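Local coordinates for hypothetical protein PAE2307 (Pyrobaculum aerophilum, PDB 1WVQ) that probably acts as an adenosine-specific kinase of an ancient conserved family and carries a stably phosphorylated histidine, at residues 5-15 with 116-127; 44-52 with 63-74. All coordinates share one frame; numbering follows the deposited sequence.

Contact 1 of 2, residues 5-15 with 116-127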
loop_
_atom_site.group_PDB
_atom_site.type_symbol
_atom_site.label_atom_id
_atom_site.label_comp_id
_atom_site.label_asym_id
_atom_site.label_seq_id
_atom_site.Cartn_x
_atom_site.Cartn_y
_atom_site.Cartn_z
ATOM N N SER A 5 -37.133 -14.375 12.073
ATOM C CA SER A 5 -36.340 -13.120 12.209
ATOM C C SER A 5 -34.842 -13.391 12.052
ATOM O O SER A 5 -34.431 -14.249 11.270
ATOM C CB SER A 5 -36.609 -12.477 13.576
ATOM O OG SER A 5 -36.368 -13.401 14.626
ATOM N N ILE A 6 -34.029 -12.648 12.792
ATOM C CA ILE A 6 -32.582 -12.825 12.731
ATOM C C ILE A 6 -32.109 -13.918 13.690
ATOM O O ILE A 6 -32.244 -13.797 14.911
ATOM C CB ILE A 6 -31.870 -11.504 13.055
ATOM C CG1 ILE A 6 -32.427 -10.931 14.352
ATOM C CG2 ILE A 6 -32.067 -10.515 11.915
ATOM C CD1 ILE A 6 -32.036 -9.509 14.617
ATOM N N LYS A 7 -31.566 -14.992 13.123
ATOM C CA LYS A 7 -31.071 -16.121 13.903
ATOM C C LYS A 7 -29.547 -16.188 13.915
ATOM O O LYS A 7 -28.909 -16.083 12.872
ATOM C CB LYS A 7 -31.617 -17.434 13.339
ATOM C CG LYS A 7 -33.029 -17.791 13.804
ATOM C CD LYS A 7 -34.128 -17.288 12.876
ATOM C CE LYS A 7 -35.499 -17.740 13.390
ATOM N NZ LYS A 7 -36.625 -17.454 12.453
ATOM N N PHE A 8 -28.972 -16.369 15.099
ATOM C CA PHE A 8 -27.522 -16.465 15.248
ATOM C C PHE A 8 -27.071 -17.913 15.398
ATOM O O PHE A 8 -27.654 -18.681 16.168
ATOM C CB PHE A 8 -27.066 -15.650 16.457
ATOM C CG PHE A 8 -27.314 -14.184 16.317
ATOM C CD1 PHE A 8 -26.624 -13.440 15.369
ATOM C CD2 PHE A 8 -28.257 -13.545 17.119
ATOM C CE1 PHE A 8 -26.861 -12.083 15.223
ATOM C CE2 PHE A 8 -28.504 -12.182 16.981
ATOM C CZ PHE A 8 -27.809 -11.448 16.031
ATOM N N GLU A 9 -26.027 -18.269 14.652
ATOM C CA GLU A 9 -25.443 -19.609 14.640
ATOM C C GLU A 9 -23.948 -19.516 14.948
ATOM O O GLU A 9 -23.303 -18.520 14.610
ATOM C CB GLU A 9 -25.569 -20.231 13.246
ATOM C CG GLU A 9 -26.697 -21.212 13.011
ATOM C CD GLU A 9 -26.679 -21.751 11.582
ATOM O OE1 GLU A 9 -25.613 -22.233 11.128
ATOM O OE2 GLU A 9 -27.728 -21.700 10.908
ATOM N N LEU A 10 -23.407 -20.560 15.574
ATOM C CA LEU A 10 -21.979 -20.622 15.882
ATOM C C LEU A 10 -21.347 -21.745 15.065
ATOM O O LEU A 10 -21.840 -22.872 15.064
ATOM C CB LEU A 10 -21.733 -20.888 17.372
ATOM C CG LEU A 10 -22.020 -19.782 18.386
ATOM C CD1 LEU A 10 -21.563 -20.244 19.767
ATOM C CD2 LEU A 10 -21.288 -18.514 17.992
ATOM N N ILE A 11 -20.257 -21.440 14.369
ATOM C CA ILE A 11 -19.578 -22.440 13.557
ATOM C C ILE A 11 -18.188 -22.689 14.125
ATOM O O ILE A 11 -17.391 -21.765 14.242
ATOM C CB ILE A 11 -19.433 -21.965 12.092
ATOM C CG1 ILE A 11 -20.812 -21.716 11.470
ATOM C CG2 ILE A 11 -18.649 -22.990 11.291
ATOM C CD1 ILE A 11 -21.696 -22.945 11.377
ATOM N N ASP A 12 -17.894 -23.931 14.491
ATOM C CA ASP A 12 -16.583 -24.234 15.033
ATOM C C ASP A 12 -15.619 -24.426 13.877
ATOM O O ASP A 12 -15.930 -25.122 12.911
ATOM C CB ASP A 12 -16.616 -25.503 15.877
ATOM C CG ASP A 12 -15.272 -25.803 16.504
ATOM O OD1 ASP A 12 -14.841 -25.027 17.386
ATOM O OD2 ASP A 12 -14.635 -26.803 16.101
ATOM N N VAL A 13 -14.449 -23.811 13.975
ATOM C CA VAL A 13 -13.455 -23.913 12.915
ATOM C C VAL A 13 -12.328 -24.881 13.256
ATOM O O VAL A 13 -11.566 -24.649 14.192
ATOM C CB VAL A 13 -12.834 -22.529 12.616
ATOM C CG1 VAL A 13 -11.829 -22.647 11.474
ATOM C CG2 VAL A 13 -13.931 -21.525 12.275
ATOM N N PRO A 14 -12.217 -25.987 12.502
ATOM C CA PRO A 14 -11.156 -26.965 12.759
ATOM C C PRO A 14 -9.808 -26.421 12.291
ATOM O O PRO A 14 -9.697 -25.899 11.184
ATOM C CB PRO A 14 -11.571 -28.170 11.912
ATOM C CG PRO A 14 -13.038 -27.993 11.697
ATOM C CD PRO A 14 -13.163 -26.503 11.499
ATOM N N ILE A 15 -8.782 -26.532 13.124
ATOM C CA ILE A 15 -7.459 -26.066 12.724
ATOM C C ILE A 15 -6.416 -27.108 13.119
ATOM O O ILE A 15 -5.981 -27.161 14.273
ATOM C CB ILE A 15 -7.093 -24.704 13.375
ATOM C CG1 ILE A 15 -8.145 -23.646 13.018
ATOM C CG2 ILE A 15 -5.727 -24.251 12.882
ATOM C CD1 ILE A 15 -7.870 -22.273 13.604
ATOM N N THR A 116 -5.523 -16.853 12.333
ATOM C CA THR A 116 -5.154 -17.474 13.591
ATOM C C THR A 116 -4.931 -18.976 13.498
ATOM O O THR A 116 -5.222 -19.614 12.483
ATOM C CB THR A 116 -6.271 -17.206 14.626
ATOM O OG1 THR A 116 -5.843 -17.592 15.938
ATOM C CG2 THR A 116 -7.526 -17.995 14.254
ATOM N N ALA A 117 -4.401 -19.530 14.580
ATOM C CA ALA A 117 -4.158 -20.960 14.675
ATOM C C ALA A 117 -4.798 -21.451 15.970
ATOM O O ALA A 117 -4.638 -22.610 16.349
ATOM C CB ALA A 117 -2.657 -21.249 14.676
ATOM N N ASN A 118 -5.534 -20.558 16.628
ATOM C CA ASN A 118 -6.218 -20.854 17.893
ATOM C C ASN A 118 -7.605 -21.426 17.720
ATOM O O ASN A 118 -8.168 -21.399 16.625
ATOM C CB ASN A 118 -6.421 -19.581 18.718
ATOM C CG ASN A 118 -5.143 -18.923 19.096
ATOM O OD1 ASN A 118 -4.168 -19.594 19.415
ATOM N ND2 ASN A 118 -5.131 -17.596 19.081
ATOM N N PRO A 119 -8.178 -21.960 18.812
ATOM C CA PRO A 119 -9.532 -22.500 18.712
ATOM C C PRO A 119 -10.305 -21.278 18.213
ATOM O O PRO A 119 -10.050 -20.154 18.650
ATOM C CB PRO A 119 -9.860 -22.851 20.157
ATOM C CG PRO A 119 -8.542 -23.300 20.678
ATOM C CD PRO A 119 -7.589 -22.258 20.131
ATOM N N LEU A 120 -11.232 -21.487 17.294
ATOM C CA LEU A 120 -11.961 -20.371 16.719
ATOM C C LEU A 120 -13.402 -20.720 16.382
ATOM O O LEU A 120 -13.704 -21.842 15.976
ATOM C CB LEU A 120 -11.226 -19.922 15.453
ATOM C CG LEU A 120 -11.831 -18.883 14.507
ATOM C CD1 LEU A 120 -11.727 -17.482 15.095
ATOM C CD2 LEU A 120 -11.084 -18.954 13.185
ATOM N N LYS A 121 -14.286 -19.747 16.564
ATOM C CA LYS A 121 -15.699 -19.909 16.247
ATOM C C LYS A 121 -16.100 -18.727 15.379
ATOM O O LYS A 121 -15.582 -17.620 15.541
ATOM C CB LYS A 121 -16.562 -19.892 17.515
ATOM C CG LYS A 121 -16.212 -20.932 18.561
ATOM C CD LYS A 121 -16.661 -22.317 18.146
ATOM C CE LYS A 121 -16.537 -23.295 19.308
ATOM N NZ LYS A 121 -17.063 -24.631 18.942
ATOM N N VAL A 122 -17.014 -18.965 14.447
ATOM C CA VAL A 122 -17.503 -17.904 13.582
ATOM C C VAL A 122 -18.972 -17.730 13.913
ATOM O O VAL A 122 -19.708 -18.710 13.975
ATOM C CB VAL A 122 -17.388 -18.273 12.085
ATOM C CG1 VAL A 122 -17.952 -17.153 11.227
ATOM C CG2 VAL A 122 -15.944 -18.533 11.721
ATOM N N ILE A 123 -19.390 -16.492 14.150
ATOM C CA ILE A 123 -20.789 -16.221 14.453
ATOM C C ILE A 123 -21.474 -15.823 13.157
ATOM O O ILE A 123 -21.080 -14.856 12.504
ATOM C CB ILE A 123 -20.951 -15.074 15.470
ATOM C CG1 ILE A 123 -20.149 -15.377 16.739
ATOM C CG2 ILE A 123 -22.438 -14.901 15.822
ATOM C CD1 ILE A 123 -20.127 -14.237 17.728
ATOM N N VAL A 124 -22.503 -16.572 12.788
ATOM C CA VAL A 124 -23.233 -16.307 11.558
ATOM C C VAL A 124 -24.682 -15.927 11.830
ATOM O O VAL A 124 -25.315 -16.448 12.750
ATOM C CB VAL A 124 -23.197 -17.549 10.638
ATOM C CG1 VAL A 124 -23.963 -17.289 9.348
ATOM C CG2 VAL A 124 -21.752 -17.907 10.332
ATOM N N ALA A 125 -25.192 -14.998 11.031
ATOM C CA ALA A 125 -26.572 -14.573 11.157
ATOM C C ALA A 125 -27.330 -14.982 9.904
ATOM O O ALA A 125 -26.867 -14.765 8.785
ATOM C CB ALA A 125 -26.647 -13.063 11.338
ATOM N N GLU A 126 -28.484 -15.604 10.104
ATOM C CA GLU A 126 -29.334 -15.993 8.991
ATOM C C GLU A 126 -30.579 -15.129 9.168
ATOM O O GLU A 126 -31.211 -15.148 10.229
ATOM C CB GLU A 126 -29.691 -17.479 9.052
ATOM C CG GLU A 126 -30.420 -17.950 7.799
ATOM C CD GLU A 126 -30.582 -19.458 7.719
ATOM O OE1 GLU A 126 -29.567 -20.180 7.825
ATOM O OE2 GLU A 126 -31.730 -19.919 7.535
ATOM N N VAL A 127 -30.917 -14.363 8.138
ATOM C CA VAL A 127 -32.055 -13.454 8.197
ATOM C C VAL A 127 -33.259 -13.896 7.371
ATOM O O VAL A 127 -34.392 -13.517 7.669
ATOM C CB VAL A 127 -31.625 -12.026 7.767
ATOM C CG1 VAL A 127 -30.484 -11.530 8.672
ATOM C CG2 VAL A 127 -31.188 -12.024 6.305
HETATM O O HOH W 1 -11.935 -24.301 16.890
#
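Lys7 and Glu126 open an antiparallel pairing in which strand 7-13 forms one edge, within this chain, of a three-stranded antiparallel sheet, with strand 120-128 at its centre. The strand axes run at 153° to each other. Reciprocal backbone bonds tie Lys7 to Glu126, Glu9 to Val124 and Ile11 to Val122; the Glu9 N to Val124 O bond measures 2.7 Å. The non-hydrogen-bonded pairs Phe8-Ala125 and Leu10-Ile123 alternate with these.

Apolar side chains occupy both faces. On the face of Val13, Ile11 and Val124, Val13 CG2 meets Val122 CG2 at 3.6 Å, and Ile11 CG1 approaches Val124 CG2; helix 68-81 covers this side through Leu77, Lys80 and Ile81. On the other, Leu10 lies alongside Ile123, CD2 to CG1 at 3.6 Å, and the CD1-CE1 side of the Phe8 ring reaches Ala125 CB at 4.0 Å. The Phe8 ring also packs edge-to-face with Phe8 of two neighbouring subunits, which places this face in the oligomer interface.

Two charged pairs cross the strands. Glu9 OE2 and Glu126 OE1 come within 3.9 Å, their carboxylate planes 66° apart; Arg132 NH1 forms a salt bridge with both and probably offsets their repulsion. Asp12 and Lys121 pair directly across the strands. With its chain bent at chi2 (-74°), Lys121 folds over Asp12, and NZ reaches OD1 at 2.7 Å from above the carboxylate plane. A water accepts from Leu120 N at 2.9 Å and lies within hydrogen-bonding distance of Asp12 OD1 and Val13 O.

Contact 2 of 2, residues 44-52 with 63-74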
loop_
_atom_site.group_PDB
_atom_site.type_symbol
_atom_site.label_atom_id
_atom_site.label_comp_id
_atom_site.label_asym_id
_atom_site.label_seq_id
_atom_site.Cartn_x
_atom_site.Cartn_y
_atom_site.Cartn_z
ATOM N N PRO A 44 7.759 -19.490 -1.371
ATOM C CA PRO A 44 8.078 -20.626 -2.245
ATOM C C PRO A 44 7.428 -21.973 -1.923
ATOM O O PRO A 44 6.820 -22.592 -2.796
ATOM C CB PRO A 44 9.602 -20.702 -2.173
ATOM C CG PRO A 44 9.998 -19.285 -1.997
ATOM C CD PRO A 44 8.992 -18.798 -0.958
ATOM N N GLY A 45 7.550 -22.438 -0.684
ATOM C CA GLY A 45 6.983 -23.739 -0.367
ATOM C C GLY A 45 5.623 -23.782 0.303
ATOM O O GLY A 45 5.259 -24.799 0.897
ATOM N N VAL A 46 4.855 -22.706 0.202
ATOM C CA VAL A 46 3.551 -22.678 0.846
ATOM C C VAL A 46 2.597 -23.757 0.336
ATOM O O VAL A 46 2.541 -24.042 -0.860
ATOM C CB VAL A 46 2.864 -21.282 0.680
ATOM C CG1 VAL A 46 2.561 -21.003 -0.797
ATOM C CG2 VAL A 46 1.580 -21.227 1.518
ATOM N N LYS A 47 1.884 -24.382 1.267
ATOM C CA LYS A 47 0.880 -25.381 0.928
ATOM C C LYS A 47 -0.414 -24.715 1.363
ATOM O O LYS A 47 -0.482 -24.126 2.440
ATOM C CB LYS A 47 1.108 -26.684 1.692
ATOM C CG LYS A 47 2.386 -27.408 1.288
ATOM C CD LYS A 47 2.410 -27.695 -0.208
ATOM C CE LYS A 47 3.689 -28.432 -0.617
ATOM N NZ LYS A 47 3.856 -28.503 -2.094
ATOM N N PHE A 48 -1.449 -24.798 0.539
ATOM C CA PHE A 48 -2.679 -24.108 0.893
ATOM C C PHE A 48 -3.924 -24.644 0.212
ATOM O O PHE A 48 -3.861 -25.434 -0.731
ATOM C CB PHE A 48 -2.546 -22.637 0.503
ATOM C CG PHE A 48 -2.322 -22.440 -0.967
ATOM C CD1 PHE A 48 -1.051 -22.595 -1.518
ATOM C CD2 PHE A 48 -3.398 -22.209 -1.820
ATOM C CE1 PHE A 48 -0.854 -22.532 -2.897
ATOM C CE2 PHE A 48 -3.216 -22.145 -3.205
ATOM C CZ PHE A 48 -1.938 -22.308 -3.744
ATOM N N GLY A 49 -5.056 -24.166 0.713
ATOM C CA GLY A 49 -6.352 -24.495 0.163
ATOM C C GLY A 49 -7.129 -23.200 0.293
ATOM O O GLY A 49 -7.092 -22.567 1.345
ATOM N N ILE A 50 -7.792 -22.775 -0.776
ATOM C CA ILE A 50 -8.580 -21.547 -0.721
ATOM C C ILE A 50 -9.954 -21.810 -1.326
ATOM O O ILE A 50 -10.073 -22.437 -2.377
ATOM C CB ILE A 50 -7.857 -20.353 -1.453
ATOM C CG1 ILE A 50 -8.726 -19.086 -1.401
ATOM C CG2 ILE A 50 -7.484 -20.744 -2.869
ATOM C CD1 ILE A 50 -9.729 -18.932 -2.539
ATOM N N ALA A 51 -10.990 -21.363 -0.624
ATOM C CA ALA A 51 -12.361 -21.534 -1.092
ATOM C C ALA A 51 -13.091 -20.202 -0.964
ATOM O O ALA A 51 -12.870 -19.454 -0.013
ATOM C CB ALA A 51 -13.064 -22.615 -0.278
ATOM N N PHE A 52 -13.959 -19.915 -1.929
ATOM C CA PHE A 52 -14.712 -18.662 -1.962
ATOM C C PHE A 52 -16.187 -18.913 -2.255
ATOM O O PHE A 52 -16.522 -19.655 -3.175
ATOM C CB PHE A 52 -14.114 -17.747 -3.034
ATOM C CG PHE A 52 -14.949 -16.533 -3.351
ATOM C CD1 PHE A 52 -15.117 -15.521 -2.416
ATOM C CD2 PHE A 52 -15.528 -16.388 -4.607
ATOM C CE1 PHE A 52 -15.851 -14.376 -2.729
ATOM C CE2 PHE A 52 -16.265 -15.248 -4.933
ATOM C CZ PHE A 52 -16.425 -14.239 -3.995
ATOM N N HIS A 63 -12.831 -22.950 -5.688
ATOM C CA HIS A 63 -11.618 -23.290 -4.963
ATOM C C HIS A 63 -10.383 -23.572 -5.804
ATOM O O HIS A 63 -10.475 -23.888 -6.986
ATOM C CB HIS A 63 -11.891 -24.504 -4.070
ATOM C CG HIS A 63 -12.347 -25.716 -4.824
ATOM N ND1 HIS A 63 -11.520 -26.789 -5.083
ATOM C CD2 HIS A 63 -13.554 -26.036 -5.348
ATOM C CE1 HIS A 63 -12.200 -27.719 -5.734
ATOM N NE2 HIS A 63 -13.437 -27.285 -5.905
ATOM N N GLU A 64 -9.228 -23.428 -5.160
ATOM C CA GLU A 64 -7.912 -23.688 -5.748
ATOM C C GLU A 64 -7.055 -24.199 -4.589
ATOM O O GLU A 64 -7.298 -23.841 -3.436
ATOM C CB GLU A 64 -7.278 -22.410 -6.302
ATOM C CG GLU A 64 -7.987 -21.774 -7.494
ATOM C CD GLU A 64 -7.959 -22.636 -8.748
ATOM O OE1 GLU A 64 -7.094 -23.531 -8.846
ATOM O OE2 GLU A 64 -8.798 -22.401 -9.648
ATOM N N ALA A 65 -6.052 -25.020 -4.881
ATOM C CA ALA A 65 -5.204 -25.556 -3.822
ATOM C C ALA A 65 -4.065 -26.401 -4.371
ATOM O O ALA A 65 -4.148 -26.920 -5.481
ATOM C CB ALA A 65 -6.046 -26.403 -2.865
ATOM N N ASN A 66 -2.996 -26.529 -3.592
ATOM C CA ASN A 66 -1.865 -27.355 -4.001
ATOM C C ASN A 66 -1.669 -28.442 -2.949
ATOM O O ASN A 66 -0.640 -29.115 -2.902
ATOM C CB ASN A 66 -0.592 -26.511 -4.183
ATOM C CG ASN A 66 -0.041 -25.960 -2.879
ATOM O OD1 ASN A 66 -0.654 -26.077 -1.817
ATOM N ND2 ASN A 66 1.135 -25.346 -2.961
ATOM N N ASP A 67 -2.692 -28.609 -2.118
ATOM C CA ASP A 67 -2.714 -29.603 -1.052
ATOM C C ASP A 67 -4.183 -29.986 -0.868
ATOM O O ASP A 67 -5.012 -29.151 -0.487
ATOM C CB ASP A 67 -2.152 -29.005 0.238
ATOM C CG ASP A 67 -2.147 -29.990 1.388
ATOM O OD1 ASP A 67 -3.208 -30.567 1.706
ATOM O OD2 ASP A 67 -1.067 -30.184 1.990
ATOM N N GLU A 68 -4.511 -31.243 -1.146
ATOM C CA GLU A 68 -5.895 -31.690 -1.045
ATOM C C GLU A 68 -6.505 -31.637 0.348
ATOM O O GLU A 68 -7.708 -31.408 0.493
ATOM C CB GLU A 68 -6.034 -33.097 -1.620
ATOM C CG GLU A 68 -5.740 -33.158 -3.107
ATOM C CD GLU A 68 -6.535 -32.131 -3.912
ATOM O OE1 GLU A 68 -7.777 -32.088 -3.777
ATOM O OE2 GLU A 68 -5.915 -31.366 -4.681
ATOM N N GLU A 69 -5.691 -31.858 1.372
ATOM C CA GLU A 69 -6.195 -31.810 2.736
ATOM C C GLU A 69 -6.678 -30.387 3.018
ATOM O O GLU A 69 -7.784 -30.176 3.513
ATOM C CB GLU A 69 -5.085 -32.184 3.722
ATOM C CG GLU A 69 -5.456 -32.003 5.189
ATOM C CD GLU A 69 -4.232 -32.013 6.088
ATOM O OE1 GLU A 69 -3.405 -31.074 5.976
ATOM O OE2 GLU A 69 -4.095 -32.955 6.900
ATOM N N LEU A 70 -5.836 -29.416 2.687
ATOM C CA LEU A 70 -6.174 -28.020 2.917
ATOM C C LEU A 70 -7.326 -27.546 2.031
ATOM O O LEU A 70 -8.130 -26.705 2.444
ATOM C CB LEU A 70 -4.931 -27.155 2.717
ATOM C CG LEU A 70 -3.755 -27.578 3.612
ATOM C CD1 LEU A 70 -2.568 -26.652 3.372
ATOM C CD2 LEU A 70 -4.173 -27.550 5.078
ATOM N N ARG A 71 -7.412 -28.085 0.819
ATOM C CA ARG A 71 -8.492 -27.709 -0.088
ATOM C C ARG A 71 -9.820 -28.096 0.553
ATOM O O ARG A 71 -10.747 -27.290 0.615
ATOM C CB ARG A 71 -8.358 -28.431 -1.440
ATOM C CG ARG A 71 -9.478 -28.105 -2.439
ATOM C CD ARG A 71 -9.645 -29.189 -3.507
ATOM N NE ARG A 71 -8.479 -29.326 -4.371
ATOM C CZ ARG A 71 -8.152 -28.483 -5.347
ATOM N NH1 ARG A 71 -8.907 -27.423 -5.607
ATOM N NH2 ARG A 71 -7.056 -28.697 -6.063
ATOM N N ASN A 72 -9.905 -29.328 1.046
ATOM C CA ASN A 72 -11.142 -29.804 1.653
ATOM C C ASN A 72 -11.512 -29.100 2.949
ATOM O O ASN A 72 -12.692 -28.925 3.245
ATOM C CB ASN A 72 -11.082 -31.316 1.851
ATOM C CG ASN A 72 -11.063 -32.058 0.534
ATOM O OD1 ASN A 72 -11.795 -31.701 -0.392
ATOM N ND2 ASN A 72 -10.234 -33.093 0.439
ATOM N N LEU A 73 -10.508 -28.689 3.715
ATOM C CA LEU A 73 -10.764 -27.973 4.955
ATOM C C LEU A 73 -11.388 -26.628 4.599
ATOM O O LEU A 73 -12.351 -26.195 5.225
ATOM C CB LEU A 73 -9.458 -27.766 5.731
ATOM C CG LEU A 73 -9.043 -28.946 6.620
ATOM C CD1 LEU A 73 -7.606 -28.784 7.056
ATOM C CD2 LEU A 73 -9.972 -29.020 7.826
ATOM N N ALA A 74 -10.850 -25.977 3.572
ATOM C CA ALA A 74 -11.372 -24.681 3.144
ATOM C C ALA A 74 -12.794 -24.800 2.591
ATOM O O ALA A 74 -13.669 -24.005 2.934
ATOM C CB ALA A 74 -10.449 -24.065 2.094
#
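Gly49, Ile50 and Ala51 pair almost exactly antiparallel with Ala65, Glu64 and His63, and the chain then turns at Asn66-Asp67 into helix 68-81, whose first turns (68-74) run at 27° to strand 47-52, making a beta hairpin followed by a packed helix. Ile50 and Glu64 exchange both backbone bonds, and Asn66 N continues the pairing to Phe48 O at 3.2 Å.

Beyond that point the Asn66 amide takes over. Its ND2 gives a nearly straight bond to Val46 O (2.8 Å) lying in the amide plane, while OD1 accepts from Phe48 N at 2.8 Å, so two bonds fix the rotation of the group. Phe48 CG sits between its backbone N and carbonyl carbon (chi1 61°), which swings the ring back across the amide; CE1 comes within 3.4 Å of Asn66 ND2, the two planes 39° apart. With an alanine here, Val46 O and Phe48 N would probably be left without these partners, and a gap would open beside the Phe48 ring.

The helix settles on the strand through Leu70 and Ala74. Leu70 CD1 reaches Lys47 O at 3.4 Å, and Ala74 CB touches Ala51 CB at 3.8 Å. Between them Gly49 allows the close approach: a CB there would collide with Leu70 O and Arg71 N. Asp67, the N-cap, accepts from Leu70 N through OD1. Glu64 OE2 instead joins Arg152 and Arg155 of a neighbouring subunit. Arg71 links helix to hairpin, holding Glu68 side-on while Ala65 CB covers one guanidinium face and NH1 donates to His63 ND1 at 2.7 Å.

Contacts 1 and 2 build two separate antiparallel sheets, their centres 21 Å apart. Contact 2 is nested in the chain loop closed by contact 1. Although the nearest atoms of the two contacts are about 4 Å apart without touching, helix 68-81 bridges them: its first turns belong to contact 2, and further along Leu77 packs on Ile11 and Val13 of contact 1. Both contacts reach the same neighbouring subunit, contact 1 through Phe8 and contact 2 through Glu64 and His63. The phosphohistidine, at position 85, approaches contact 1 from another neighbouring subunit, where its side chain hydrogen-bonds Asn118 ND2 and packs on Thr116.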